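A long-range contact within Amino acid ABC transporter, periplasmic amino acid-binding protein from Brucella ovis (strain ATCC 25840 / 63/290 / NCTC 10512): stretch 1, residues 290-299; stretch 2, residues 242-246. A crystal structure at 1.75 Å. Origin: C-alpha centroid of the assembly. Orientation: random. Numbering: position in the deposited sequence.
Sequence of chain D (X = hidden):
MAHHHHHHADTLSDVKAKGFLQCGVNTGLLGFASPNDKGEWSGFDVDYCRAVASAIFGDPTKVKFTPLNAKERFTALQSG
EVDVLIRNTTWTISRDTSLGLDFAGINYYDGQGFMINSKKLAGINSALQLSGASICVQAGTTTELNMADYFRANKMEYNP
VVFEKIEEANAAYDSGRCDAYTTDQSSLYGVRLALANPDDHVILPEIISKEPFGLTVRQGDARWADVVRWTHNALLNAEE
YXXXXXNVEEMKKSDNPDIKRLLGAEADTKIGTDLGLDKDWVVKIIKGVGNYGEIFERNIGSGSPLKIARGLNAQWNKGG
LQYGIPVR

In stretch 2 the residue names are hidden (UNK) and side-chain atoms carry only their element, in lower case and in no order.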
# COMPACT_ATOMS: atom_id res chain seq x y z
N GLY D 290 19.64 2.16 -9.66
CA GLY D 290 19.92 1.56 -8.36
C GLY D 290 18.63 1.21 -7.62
O GLY D 290 17.54 1.36 -8.18
N ASN D 291 18.74 0.75 -6.38
CA ASN D 291 17.52 0.36 -5.65
C ASN D 291 16.86 1.56 -4.94
O ASN D 291 17.36 2.69 -5.02
CB ASN D 291 17.81 -0.78 -4.64
CG ASN D 291 18.70 -0.35 -3.46
OD1 ASN D 291 18.52 0.71 -2.86
ND2 ASN D 291 19.65 -1.22 -3.10
N TYR D 292 15.75 1.30 -4.25
CA TYR D 292 15.00 2.37 -3.59
C TYR D 292 15.88 3.20 -2.64
O TYR D 292 15.80 4.42 -2.62
CB TYR D 292 13.83 1.79 -2.80
CG TYR D 292 13.00 2.86 -2.12
CD1 TYR D 292 11.96 3.49 -2.80
CD2 TYR D 292 13.25 3.24 -0.81
CE1 TYR D 292 11.20 4.47 -2.19
CE2 TYR D 292 12.49 4.23 -0.19
CZ TYR D 292 11.47 4.84 -0.89
OH TYR D 292 10.72 5.81 -0.25
N GLY D 293 16.70 2.52 -1.85
CA GLY D 293 17.53 3.21 -0.87
C GLY D 293 18.57 4.08 -1.54
O GLY D 293 18.91 5.16 -1.06
N GLU D 294 19.08 3.60 -2.67
CA GLU D 294 20.06 4.37 -3.42
C GLU D 294 19.43 5.63 -4.02
O GLU D 294 20.07 6.68 -4.03
CB GLU D 294 20.69 3.51 -4.51
CG GLU D 294 21.46 2.31 -3.97
CD GLU D 294 22.23 1.62 -5.06
OE1 GLU D 294 23.41 1.99 -5.29
OE2 GLU D 294 21.66 0.71 -5.69
N ILE D 295 18.19 5.53 -4.49
CA ILE D 295 17.47 6.68 -5.01
C ILE D 295 17.22 7.67 -3.88
O ILE D 295 17.39 8.88 -4.06
CB ILE D 295 16.14 6.26 -5.68
CG1 ILE D 295 16.41 5.41 -6.92
CG2 ILE D 295 15.29 7.47 -6.04
CD1 ILE D 295 15.14 4.76 -7.48
N PHE D 296 16.82 7.15 -2.73
CA PHE D 296 16.55 7.99 -1.56
C PHE D 296 17.81 8.74 -1.14
O PHE D 296 17.81 9.96 -1.02
CB PHE D 296 16.03 7.13 -0.38
CG PHE D 296 15.45 7.93 0.75
CD1 PHE D 296 16.28 8.59 1.64
CD2 PHE D 296 14.08 8.02 0.93
CE1 PHE D 296 15.75 9.34 2.68
CE2 PHE D 296 13.54 8.76 1.97
CZ PHE D 296 14.38 9.42 2.84
N GLU D 297 18.90 8.01 -0.95
CA GLU D 297 20.10 8.63 -0.40
C GLU D 297 20.74 9.69 -1.29
O GLU D 297 21.19 10.73 -0.80
CB GLU D 297 21.12 7.54 -0.07
CG GLU D 297 20.75 6.79 1.21
CD GLU D 297 20.62 7.74 2.40
OE1 GLU D 297 21.52 8.59 2.57
OE2 GLU D 297 19.63 7.65 3.15
N ARG D 298 20.80 9.45 -2.60
CA ARG D 298 21.51 10.36 -3.49
C ARG D 298 20.73 11.66 -3.69
O ARG D 298 21.30 12.69 -4.03
CB ARG D 298 21.80 9.70 -4.84
CG ARG D 298 20.63 9.73 -5.83
CD ARG D 298 21.06 9.29 -7.22
NE ARG D 298 21.56 7.92 -7.20
CZ ARG D 298 20.89 6.86 -7.64
NH1 ARG D 298 19.68 7.01 -8.18
NH2 ARG D 298 21.43 5.66 -7.57
N ASN D 299 19.42 11.59 -3.50
CA ASN D 299 18.56 12.74 -3.80
C ASN D 299 18.12 13.52 -2.57
O ASN D 299 18.11 14.75 -2.59
CB ASN D 299 17.32 12.27 -4.56
CG ASN D 299 17.64 11.85 -5.97
OD1 ASN D 299 18.11 12.66 -6.78
ND2 ASN D 299 17.36 10.60 -6.29
N UNK D 242 19.42 -6.46 -0.72
CA UNK D 242 20.80 -5.99 -0.82
C UNK D 242 21.34 -5.95 -2.24
O UNK D 242 22.56 -6.07 -2.45
N UNK D 243 20.44 -5.77 -3.20
CA UNK D 243 20.81 -5.66 -4.61
C UNK D 243 20.94 -4.20 -4.97
O UNK D 243 19.99 -3.42 -4.82
c UNK D 243 19.79 -6.36 -5.53
c UNK D 243 20.26 -6.27 -7.00
c UNK D 243 18.39 -8.45 -5.67
c UNK D 243 19.64 -7.82 -5.14
N UNK D 244 22.12 -3.83 -5.45
CA UNK D 244 22.46 -2.44 -5.72
C UNK D 244 22.87 -2.25 -7.17
O UNK D 244 23.11 -3.22 -7.89
o UNK D 244 24.79 -2.68 -5.11
c UNK D 244 23.60 -1.95 -4.80
c UNK D 244 23.24 -2.18 -3.34
N UNK D 245 22.97 -1.00 -7.59
CA UNK D 245 23.43 -0.68 -8.94
C UNK D 245 24.80 -1.32 -9.20
O UNK D 245 25.06 -1.83 -10.29
c UNK D 245 23.73 2.80 -10.68
o UNK D 245 24.23 3.54 -9.83
c UNK D 245 23.51 0.83 -9.13
c UNK D 245 23.82 1.29 -10.54
n UNK D 245 23.09 3.27 -11.75
N UNK D 246 25.65 -1.29 -8.19
CA UNK D 246 27.02 -1.77 -8.34
C UNK D 246 27.13 -3.29 -8.36
O UNK D 246 28.04 -3.84 -9.00
c UNK D 246 27.90 -1.20 -7.23
O HOH W 1 23.72 4.03 -7.23
O HOH W 2 25.67 0.86 -6.16

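Position 242 carries no side-chain atoms at all, and nothing of it comes within contact distance of stretch 1. Its phi of 70° and psi of 28° lie where a residue without a CB is most at ease. This is Gly 242.

Position 243 has four side-chain carbons, forked at the first, with one arm two carbons long. That beta-branched hydrocarbon leaves CA sideways to stretch 1, and its end leads away, and its nearest atom, CB, stays 5.7 Å from Asn 291 ND2. The backbone does the work instead: the carbonyl O of 243 accepts from Asn 291 ND2 at 2.8 Å, nearly straight at 169°. The fork and the longer arm identify Ile 243.

Position 244 shows one carbon bearing one oxygen and one carbon, a small beta-branched hydroxyl side chain. Its CA lies 3.3 Å from Glu 294 OE2 and its CB 3.4 Å from the same oxygen, while its terminal carbon sits beside the amide of Asn 291. The residue is Thr 244, in the p rotamer; CG2 is 3.7 Å from Asn 291 ND2, and OG1 bonds to a residue just outside the stretches.

Position 245 has three carbons in a row, the third carrying one oxygen and one nitrogen: an unbranched chain ending in a carboxamide. Its CB packs 3.7 Å from Gly 290 CA, and its backbone N donates to Glu 294 OE2 at 2.9 Å. This is Gln 245. Its OE1 is 4.2 Å from Arg 298 NH2, too far for a direct bond, but one water donates to Gln 245 OE1 and Glu 294 OE1 and accepts from Arg 298 NH2.

Position 246 has a single side-chain carbon, a CB that stays 5.8 Å from Glu 294 OE1, beyond contact. It is Ala 246, linked through its backbone N to a second water, which donates to Glu 294 OE1.

The rule here is to let a helix cap serve twice. Asn 291 OD1 accepts from Glu 294 N at 2.9 Å and, weakly, from Gly 293 N at 2.8 Å, leaving ND2 to hold the loop. Glu 294 answers across the turn: OE2 accepts from Asn 291 N at 3.0 Å as well as from Gln 245 N, so one carboxylate oxygen gathers backbone amides from both stretches. Gly 290 keeps the site open, since a CB there would lie 2.7 Å from Glu 294 OE2, a clash. Polar side chains thus read the loop's backbone, with waters extending the network.

Stretch 2 (242-246) GITQA
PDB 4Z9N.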